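Local coordinates for CRISPR-associated protein,CRISPR-associated endonuclease Cas9 (PDB 6JOO) that uses a guide RNA to find and cut matching invading DNA in bacterial CRISPR immunity, and is present here as an engineered fusion bound to guide RNA and target DNA, at residues Ile463-Gly468 and Arg519-Gln524; Lys666-Lys671 and Leu728-Ala733; Ser685-Trp690 and Pro790-Met795. All coordinates share one frame; numbering follows the deposited sequence.

In the fold
Along the chain, interaction 1 closes before interactions 2 and 3 open, and it lies on the opposite side of the chain's centre from both, with centres about 54 and 49 Å away. It sets a loop against helix 512-525 of the RuvC nuclease, bringing together two parts of an engineered fusion. Interactions 2 and 3 are neighbours, centres about 14 Å apart, and their segments alternate in sequence. They touch where Phe729 and Leu667 pack on Ser685. Interaction 2 lies within the beta-hairpin domain, and interaction 3 joins that domain to the Topo-homology domain. Both border bound nucleic acid, so this region combines domain packing with contacts to guide RNA and DNA.

Interaction 1: residues Ile463-Gly468 and Arg519-Gln524; sequences IGEPVG and RSRVAQ
Arg521, on helix 512-525 of the RuvC nuclease domain, sends its guanidinium into the loop 463-468 and holds two of its carbonyls. Arg521 NH1 donates to Glu465 O at 2.9 Å, approaching a lone pair in the carbonyl plane, although the oxygen is tilted 25° out of the guanidinium plane. Arg521 NH1 also lies 2.7 Å from Ile463 O in a weak, bent bond, and Arg521 NH2 donates weakly to Glu465 O, so that this oxygen takes two N-H groups. The chain is extended from CG to NE, a length that carries the charged group from the helix to the loop, while NE forms a salt bridge with Glu517, one turn back. In the RNase H-like fold of RuvC this helix packs on strand 532-536, and the loop leads into helix 470-490. The two segments come from different parts of an engineered fusion. Glu465 crosses Arg521 at about a right angle: its CB is 3.5 Å from NH1, CG is anti to the backbone N (chi1 180°), and the bend at chi2 (75°) then turns CD and the carboxylate away from the guanidinium. Branched apolar side chains suit the buried flank, where Ile463 CD1 meets Val522 CG2 at 4.3 Å.

Interaction 2: residues Lys666-Lys671 and Leu728-Ala733; sequences KLSKVK and LFPVSA. With nucleotides of chain C; nucleotides of chain B.
Leu667 and Phe729 cross obliquely, the leucine bringing one methyl, CD1, to within 3.6 Å of Phe729 CD1. The leucine CG is anti to the backbone N (chi1 -151°), and this also sets CG close to Leu728 O. A branched leucine suits the place, since CD1 lies by both the aromatic ring and the peptide group before it. The phenylalanine leaves its backbone pointing away from 666-671, yet its CD1 still meets the leucine; it is a flat, wholly apolar partner in a buried position.

Ser668 meets Pro730. The small serine side chain allows a close approach, with OG 3.4 Å from Pro730 CB, and the proline ring also reaches along the other segment, its CG 3.7 Å from Lys666 O. Ser668 and Leu728 direct their side chains to the same face of the sheet. Their backbones are joined by two bonds, Leu728 N to Ser668 O at 2.7 Å and Ser668 N to Leu728 O at 3.0 Å. Leu728 is buried, as befits its large aliphatic side chain.

Lys666 turns from the protein to the guide RNA. Its chain is extended through CE and then bends at the last torsion (chi4 -72°), where Lys666 NZ donates to OP2 of G24 of chain B at 3.0 Å; a long cationic side chain is well matched to a phosphate. At the far end of the other segment, Ala733 N lies 2.8 Å from OP1 of DA5 of chain C, and Ser732 N lies 3.3 Å from the same oxygen.

The Ser668-Leu728 bridge is an antiparallel hydrogen-bonded pair, and Val670 continues the ladder with Ile726. Together they make the two-stranded sheet 668-671/725-728 of the Cas9 beta-hairpin domain, with guide RNA at one end of the contact and DNA at the other.

Interaction 3: residues Ser685-Trp690 and Pro790-Met795; sequences SSEALW and PQTMSM. With nucleotides of chain B.
The indole of Trp690 carries Pro790 O over one face, 3.7 Å above the plane and offset toward the rim. The Gln791 backbone comes to the six-membered ring obliquely, its CA 3.7 Å from Trp690 CE3. A large flat side chain suits this place, where it also makes a cation-pi contact with Arg796, while NE1 is hydrogen-bonded to Asp682. The contact joins the N-terminal turn of helix 687-694, in the beta-hairpin domain, to the start of helix 793-796 in the Topo-homology domain. Ser686 is the N-cap of the first helix, its OG accepting from Leu689 N at 3.1 Å, and Thr792 holds the N-cap position of the second.

Glu687 crosses Gln791 at about a right angle, carboxylate and amide planes 75° apart. Glu687 OE1 and Gln791 OE1 are both acceptors, not hydrogen-bonded; the packing is made by the aliphatic part of Glu687, whose CB lies 4.0 Å from Gln791 CB and whose CG lies against Gln791 O. Glu687 OE2 comes to 3.8 Å from Thr792 CA. The guide RNA borders both segments: Gln791 NE2 lies 3.4 Å from OP2 of U63 of chain B, and Ala688 CB is 3.4 Å from O2 of the same nucleotide.

Interaction 1: residues Ile463-Gly468 and Arg519-Gln524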
# COMPACT_ATOMS: atom_id res chain seq x y z
N ILE A 463 6.19 -20.91 -4.69
CA ILE A 463 4.82 -20.53 -5.02
C ILE A 463 4.40 -19.28 -4.25
O ILE A 463 3.83 -18.35 -4.82
CB ILE A 463 3.87 -21.71 -4.74
CG1 ILE A 463 4.46 -23.00 -5.32
CG2 ILE A 463 2.49 -21.43 -5.31
CD1 ILE A 463 3.82 -24.27 -4.76
N GLY A 464 4.70 -19.24 -2.96
CA GLY A 464 4.31 -18.12 -2.12
C GLY A 464 5.14 -16.87 -2.30
O GLY A 464 4.87 -15.88 -1.60
N GLU A 465 6.11 -16.86 -3.20
CA GLU A 465 6.94 -15.68 -3.41
C GLU A 465 6.09 -14.52 -3.90
O GLU A 465 5.44 -14.63 -4.95
CB GLU A 465 8.04 -15.98 -4.43
CG GLU A 465 8.95 -14.80 -4.72
CD GLU A 465 9.94 -14.54 -3.60
OE1 GLU A 465 10.25 -15.49 -2.86
OE2 GLU A 465 10.40 -13.38 -3.46
N PRO A 466 6.07 -13.39 -3.19
CA PRO A 466 5.26 -12.25 -3.64
C PRO A 466 5.77 -11.68 -4.95
O PRO A 466 6.96 -11.77 -5.28
CB PRO A 466 5.41 -11.24 -2.49
CG PRO A 466 6.69 -11.62 -1.82
CD PRO A 466 6.79 -13.11 -1.94
N VAL A 467 4.85 -11.09 -5.71
CA VAL A 467 5.16 -10.58 -7.03
C VAL A 467 4.98 -9.07 -7.16
O VAL A 467 5.37 -8.50 -8.19
CB VAL A 467 4.33 -11.30 -8.12
CG1 VAL A 467 2.96 -10.64 -8.28
CG2 VAL A 467 5.09 -11.34 -9.44
N GLY A 468 4.42 -8.40 -6.15
CA GLY A 468 4.23 -6.96 -6.15
C GLY A 468 2.78 -6.53 -6.15
O GLY A 468 2.44 -5.50 -5.57
N ARG A 519 0.69 -22.06 -12.57
CA ARG A 519 1.09 -23.28 -13.28
C ARG A 519 2.61 -23.40 -13.33
O ARG A 519 3.16 -24.46 -13.02
CB ARG A 519 0.52 -23.28 -14.69
CG ARG A 519 0.85 -24.54 -15.49
CD ARG A 519 0.80 -24.29 -16.99
NE ARG A 519 1.81 -23.33 -17.42
CZ ARG A 519 3.09 -23.63 -17.62
NH1 ARG A 519 3.52 -24.87 -17.43
NH2 ARG A 519 3.94 -22.69 -18.01
N SER A 520 3.28 -22.32 -13.73
CA SER A 520 4.74 -22.34 -13.81
C SER A 520 5.36 -22.60 -12.44
O SER A 520 6.23 -23.47 -12.30
CB SER A 520 5.24 -21.02 -14.40
OG SER A 520 6.62 -21.08 -14.70
N ARG A 521 4.92 -21.86 -11.42
CA ARG A 521 5.46 -22.05 -10.08
C ARG A 521 5.12 -23.43 -9.53
O ARG A 521 5.96 -24.07 -8.89
CB ARG A 521 4.94 -20.96 -9.14
CG ARG A 521 5.55 -19.58 -9.37
CD ARG A 521 4.64 -18.48 -8.82
NE ARG A 521 5.29 -17.17 -8.80
CZ ARG A 521 5.69 -16.55 -7.69
NH1 ARG A 521 5.50 -17.11 -6.51
NH2 ARG A 521 6.27 -15.35 -7.77
N VAL A 522 3.90 -23.91 -9.78
CA VAL A 522 3.50 -25.21 -9.26
C VAL A 522 4.21 -26.33 -10.01
O VAL A 522 4.66 -27.31 -9.40
CB VAL A 522 1.97 -25.37 -9.32
CG1 VAL A 522 1.56 -26.82 -9.07
CG2 VAL A 522 1.31 -24.46 -8.30
N ALA A 523 4.35 -26.21 -11.34
CA ALA A 523 4.97 -27.27 -12.12
C ALA A 523 6.41 -27.53 -11.67
O ALA A 523 6.81 -28.68 -11.49
CB ALA A 523 4.93 -26.93 -13.61
N GLN A 524 7.19 -26.46 -11.49
CA GLN A 524 8.55 -26.63 -10.99
C GLN A 524 8.56 -27.19 -9.57
O GLN A 524 9.42 -28.00 -9.22
CB GLN A 524 9.31 -25.30 -11.04
CG GLN A 524 10.62 -25.29 -10.25
CD GLN A 524 11.21 -23.90 -10.11
OE1 GLN A 524 11.40 -23.19 -11.10
NE2 GLN A 524 11.51 -23.50 -8.88

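Interaction 2: residues Lys666-Lys671 and Leu728-Ala733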
# COMPACT_ATOMS: atom_id res chain seq x y z
N LYS A 666 -11.61 21.49 16.60
CA LYS A 666 -11.25 22.34 17.73
C LYS A 666 -11.60 21.66 19.04
O LYS A 666 -12.68 21.06 19.19
CB LYS A 666 -11.97 23.69 17.63
CG LYS A 666 -11.59 24.55 16.44
CD LYS A 666 -12.56 25.72 16.29
CE LYS A 666 -12.10 26.71 15.22
NZ LYS A 666 -10.92 27.50 15.67
N LEU A 667 -10.68 21.73 19.99
CA LEU A 667 -10.93 21.20 21.32
C LEU A 667 -11.85 22.14 22.10
O LEU A 667 -12.02 23.31 21.75
CB LEU A 667 -9.62 20.99 22.07
CG LEU A 667 -9.57 19.88 23.11
CD1 LEU A 667 -9.85 18.54 22.46
CD2 LEU A 667 -8.21 19.87 23.78
N SER A 668 -12.44 21.62 23.17
CA SER A 668 -13.29 22.41 24.05
C SER A 668 -12.52 22.74 25.32
O SER A 668 -12.13 21.83 26.06
CB SER A 668 -14.59 21.67 24.39
OG SER A 668 -15.48 21.68 23.29
N LYS A 669 -12.32 24.03 25.57
CA LYS A 669 -11.56 24.49 26.72
C LYS A 669 -12.52 25.02 27.78
O LYS A 669 -13.38 25.85 27.49
CB LYS A 669 -10.56 25.57 26.30
CG LYS A 669 -9.77 25.18 25.06
CD LYS A 669 -8.46 25.93 24.94
CE LYS A 669 -7.64 25.40 23.77
NZ LYS A 669 -6.28 26.02 23.71
N VAL A 670 -12.37 24.51 29.00
CA VAL A 670 -13.29 24.80 30.10
C VAL A 670 -12.48 25.07 31.36
O VAL A 670 -11.50 24.37 31.64
CB VAL A 670 -14.28 23.64 30.32
CG1 VAL A 670 -14.93 23.72 31.69
CG2 VAL A 670 -15.33 23.63 29.22
N LYS A 671 -12.88 26.10 32.11
CA LYS A 671 -12.18 26.44 33.34
C LYS A 671 -12.31 25.30 34.35
O LYS A 671 -13.33 24.61 34.42
CB LYS A 671 -12.75 27.73 33.93
CG LYS A 671 -12.57 28.94 33.01
CD LYS A 671 -13.30 30.17 33.55
CE LYS A 671 -13.19 31.34 32.59
NZ LYS A 671 -13.98 32.52 33.04
N LEU A 728 -11.26 19.42 26.88
CA LEU A 728 -12.19 18.30 26.84
C LEU A 728 -12.62 18.06 25.40
O LEU A 728 -12.70 18.99 24.59
CB LEU A 728 -13.43 18.55 27.70
CG LEU A 728 -13.22 18.95 29.16
CD1 LEU A 728 -14.57 19.13 29.82
CD2 LEU A 728 -12.40 17.91 29.91
N PHE A 729 -12.90 16.80 25.08
CA PHE A 729 -13.38 16.47 23.75
C PHE A 729 -14.81 16.95 23.59
O PHE A 729 -15.65 16.69 24.46
CB PHE A 729 -13.29 14.96 23.52
CG PHE A 729 -11.89 14.44 23.41
CD1 PHE A 729 -10.94 15.12 22.66
CD2 PHE A 729 -11.52 13.28 24.06
CE1 PHE A 729 -9.64 14.64 22.56
CE2 PHE A 729 -10.23 12.79 23.97
CZ PHE A 729 -9.29 13.47 23.22
N PRO A 730 -15.14 17.64 22.49
CA PRO A 730 -16.52 18.12 22.31
C PRO A 730 -17.51 17.03 21.95
O PRO A 730 -18.72 17.30 21.93
CB PRO A 730 -16.38 19.13 21.17
CG PRO A 730 -15.22 18.63 20.38
CD PRO A 730 -14.26 18.03 21.38
N VAL A 731 -17.05 15.82 21.65
CA VAL A 731 -17.92 14.73 21.24
C VAL A 731 -17.71 13.55 22.17
O VAL A 731 -16.69 13.43 22.85
CB VAL A 731 -17.66 14.31 19.77
CG1 VAL A 731 -18.01 15.45 18.84
CG2 VAL A 731 -16.21 13.89 19.59
N SER A 732 -18.71 12.66 22.20
CA SER A 732 -18.62 11.44 22.99
C SER A 732 -17.77 10.37 22.32
O SER A 732 -17.47 9.35 22.95
CB SER A 732 -20.01 10.88 23.27
OG SER A 732 -20.82 11.82 23.95
N ALA A 733 -17.38 10.58 21.06
CA ALA A 733 -16.61 9.56 20.36
C ALA A 733 -15.22 9.43 20.97
O ALA A 733 -14.69 10.37 21.57
CB ALA A 733 -16.50 9.91 18.87
P DA C 5 -20.36 9.93 19.15
OP1 DA C 5 -19.60 11.17 19.42
OP2 DA C 5 -20.41 8.87 20.17
O5' DA C 5 -21.85 10.37 18.78
C5' DA C 5 -22.06 11.27 17.72
C4' DA C 5 -23.54 11.36 17.39
O4' DA C 5 -23.95 10.15 16.72
C3' DA C 5 -24.46 11.53 18.59
O3' DA C 5 -25.24 12.69 18.41
C2' DA C 5 -25.31 10.25 18.61
C1' DA C 5 -25.22 9.75 17.18
N9 DA C 5 -25.28 8.29 17.07
C8 DA C 5 -24.61 7.39 17.85
N7 DA C 5 -24.83 6.14 17.53
C5 DA C 5 -25.71 6.22 16.46
C6 DA C 5 -26.32 5.23 15.67
N6 DA C 5 -26.13 3.91 15.85
N1 DA C 5 -27.14 5.64 14.68
C2 DA C 5 -27.33 6.95 14.51
N3 DA C 5 -26.81 7.98 15.18
C4 DA C 5 -26.00 7.54 16.16
P G B 24 -7.86 25.50 16.81
OP1 G B 24 -8.68 25.65 18.04
OP2 G B 24 -8.19 26.31 15.61
O5' G B 24 -6.35 25.80 17.20
C5' G B 24 -5.70 25.05 18.21
C4' G B 24 -4.23 25.35 18.28
O4' G B 24 -3.54 24.82 17.12
C3' G B 24 -3.84 26.82 18.28
O3' G B 24 -4.01 27.46 19.54
C2' G B 24 -2.39 26.77 17.81
O2' G B 24 -1.54 26.35 18.87
C1' G B 24 -2.45 25.65 16.78
N9 G B 24 -2.64 26.17 15.41
C8 G B 24 -3.78 26.11 14.64
N7 G B 24 -3.63 26.68 13.47
C5 G B 24 -2.32 27.14 13.47
C6 G B 24 -1.59 27.83 12.46
O6 G B 24 -1.97 28.19 11.34
N1 G B 24 -0.29 28.10 12.89
C2 G B 24 0.23 27.76 14.11
N2 G B 24 1.51 28.10 14.34
N3 G B 24 -0.44 27.11 15.05
C4 G B 24 -1.70 26.84 14.66
P U B 23 -10.18 23.75 11.63
OP1 U B 23 -11.52 23.83 12.29
OP2 U B 23 -9.74 24.85 10.74
O5' U B 23 -9.09 23.58 12.78
C5' U B 23 -9.25 22.61 13.79
C4' U B 23 -7.95 22.36 14.52
O4' U B 23 -6.96 21.85 13.58
C3' U B 23 -7.29 23.57 15.13
O3' U B 23 -7.85 23.96 16.37
C2' U B 23 -5.83 23.14 15.23
O2' U B 23 -5.64 22.28 16.34
C1' U B 23 -5.68 22.31 13.95
N1 U B 23 -5.11 23.11 12.84
C2 U B 23 -3.75 23.36 12.85
O2 U B 23 -3.00 22.96 13.72
N3 U B 23 -3.30 24.11 11.79
C4 U B 23 -4.05 24.62 10.75
O4 U B 23 -3.49 25.28 9.87
C5 U B 23 -5.44 24.31 10.82
C6 U B 23 -5.91 23.59 11.83

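Interaction 3: residues Ser685-Trp690 and Pro790-Met795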
# COMPACT_ATOMS: atom_id res chain seq x y z
N SER A 685 -9.06 15.24 27.49
CA SER A 685 -8.17 15.09 26.34
C SER A 685 -6.92 14.28 26.63
O SER A 685 -6.14 14.02 25.71
CB SER A 685 -7.79 16.47 25.80
OG SER A 685 -7.36 17.32 26.84
N SER A 686 -6.69 13.87 27.88
CA SER A 686 -5.52 13.07 28.21
C SER A 686 -5.86 12.15 29.37
O SER A 686 -6.78 12.41 30.15
CB SER A 686 -4.32 13.95 28.57
OG SER A 686 -4.47 14.53 29.86
N GLU A 687 -5.09 11.07 29.49
CA GLU A 687 -5.31 10.13 30.58
C GLU A 687 -4.90 10.72 31.91
O GLU A 687 -5.53 10.46 32.94
CB GLU A 687 -4.56 8.83 30.31
CG GLU A 687 -4.82 8.21 28.95
CD GLU A 687 -4.16 6.86 28.79
OE1 GLU A 687 -3.53 6.40 29.77
OE2 GLU A 687 -4.28 6.25 27.71
N ALA A 688 -3.83 11.53 31.92
CA ALA A 688 -3.39 12.15 33.16
C ALA A 688 -4.46 13.09 33.71
O ALA A 688 -4.68 13.16 34.92
CB ALA A 688 -2.08 12.90 32.94
N LEU A 689 -5.14 13.83 32.82
CA LEU A 689 -6.23 14.69 33.27
C LEU A 689 -7.37 13.86 33.84
O LEU A 689 -7.99 14.25 34.84
CB LEU A 689 -6.72 15.56 32.11
CG LEU A 689 -7.90 16.48 32.39
CD1 LEU A 689 -7.63 17.38 33.59
CD2 LEU A 689 -8.21 17.32 31.16
N TRP A 690 -7.65 12.71 33.22
CA TRP A 690 -8.72 11.85 33.71
C TRP A 690 -8.41 11.32 35.11
O TRP A 690 -9.30 11.26 35.96
CB TRP A 690 -8.92 10.69 32.73
CG TRP A 690 -10.19 9.94 32.95
CD1 TRP A 690 -11.42 10.28 32.48
CD2 TRP A 690 -10.35 8.73 33.69
NE1 TRP A 690 -12.35 9.35 32.89
CE2 TRP A 690 -11.72 8.39 33.63
CE3 TRP A 690 -9.48 7.90 34.40
CZ2 TRP A 690 -12.23 7.25 34.25
CZ3 TRP A 690 -9.99 6.78 35.02
CH2 TRP A 690 -11.35 6.46 34.94
N PRO A 790 -8.12 1.69 33.40
CA PRO A 790 -9.40 2.42 33.27
C PRO A 790 -9.25 3.79 32.63
O PRO A 790 -10.25 4.33 32.12
CB PRO A 790 -9.89 2.54 34.72
CG PRO A 790 -9.22 1.42 35.44
CD PRO A 790 -7.87 1.28 34.80
N GLN A 791 -8.06 4.37 32.62
CA GLN A 791 -7.85 5.67 32.01
C GLN A 791 -7.78 5.61 30.49
O GLN A 791 -7.96 6.65 29.84
CB GLN A 791 -6.57 6.29 32.58
CG GLN A 791 -6.06 5.54 33.80
CD GLN A 791 -4.57 5.27 33.73
OE1 GLN A 791 -3.87 5.83 32.89
NE2 GLN A 791 -4.08 4.41 34.61
N THR A 792 -7.53 4.44 29.91
CA THR A 792 -7.44 4.32 28.46
C THR A 792 -8.80 4.58 27.81
O THR A 792 -9.85 4.33 28.40
CB THR A 792 -6.94 2.93 28.06
OG1 THR A 792 -7.91 1.94 28.41
CG2 THR A 792 -5.64 2.60 28.78
N MSE A 793 -8.76 5.10 26.58
CA MSE A 793 -9.98 5.42 25.84
C MSE A 793 -10.84 4.17 25.63
O MSE A 793 -12.08 4.24 25.64
CB MSE A 793 -9.66 6.05 24.48
CG MSE A 793 -10.82 6.80 23.85
SE MSE A 793 -11.25 8.47 24.78
CE MSE A 793 -12.92 7.99 25.64
N SER A 794 -10.17 3.03 25.44
CA SER A 794 -10.88 1.77 25.25
C SER A 794 -11.81 1.49 26.43
O SER A 794 -12.95 1.05 26.24
CB SER A 794 -9.88 0.63 25.06
OG SER A 794 -9.07 0.86 23.92
N MSE A 795 -11.33 1.73 27.64
CA MSE A 795 -12.13 1.55 28.85
C MSE A 795 -13.25 2.58 28.96
O MSE A 795 -14.38 2.23 29.28
CB MSE A 795 -11.23 1.61 30.08
CG MSE A 795 -10.35 0.39 30.28
SE MSE A 795 -11.43 -1.20 30.59
CE MSE A 795 -10.11 -2.28 31.53
P U B 63 -1.71 6.19 37.84
OP1 U B 63 -1.33 6.56 39.23
OP2 U B 63 -3.10 5.79 37.52
O5' U B 63 -1.28 7.39 36.88
C5' U B 63 -1.59 7.35 35.49
C4' U B 63 -1.35 8.68 34.82
O4' U B 63 -2.13 9.72 35.48
C3' U B 63 0.09 9.18 34.81
O3' U B 63 0.32 9.90 33.61
C2' U B 63 0.11 10.15 35.98
O2' U B 63 1.13 11.13 35.92
C1' U B 63 -1.27 10.77 35.86
N1 U B 63 -1.78 11.39 37.09
C2 U B 63 -1.78 12.77 37.14
O2 U B 63 -1.35 13.46 36.23
N3 U B 63 -2.27 13.31 38.30
C4 U B 63 -2.77 12.62 39.39
O4 U B 63 -3.19 13.25 40.37
C5 U B 63 -2.75 11.20 39.26
C6 U B 63 -2.27 10.64 38.14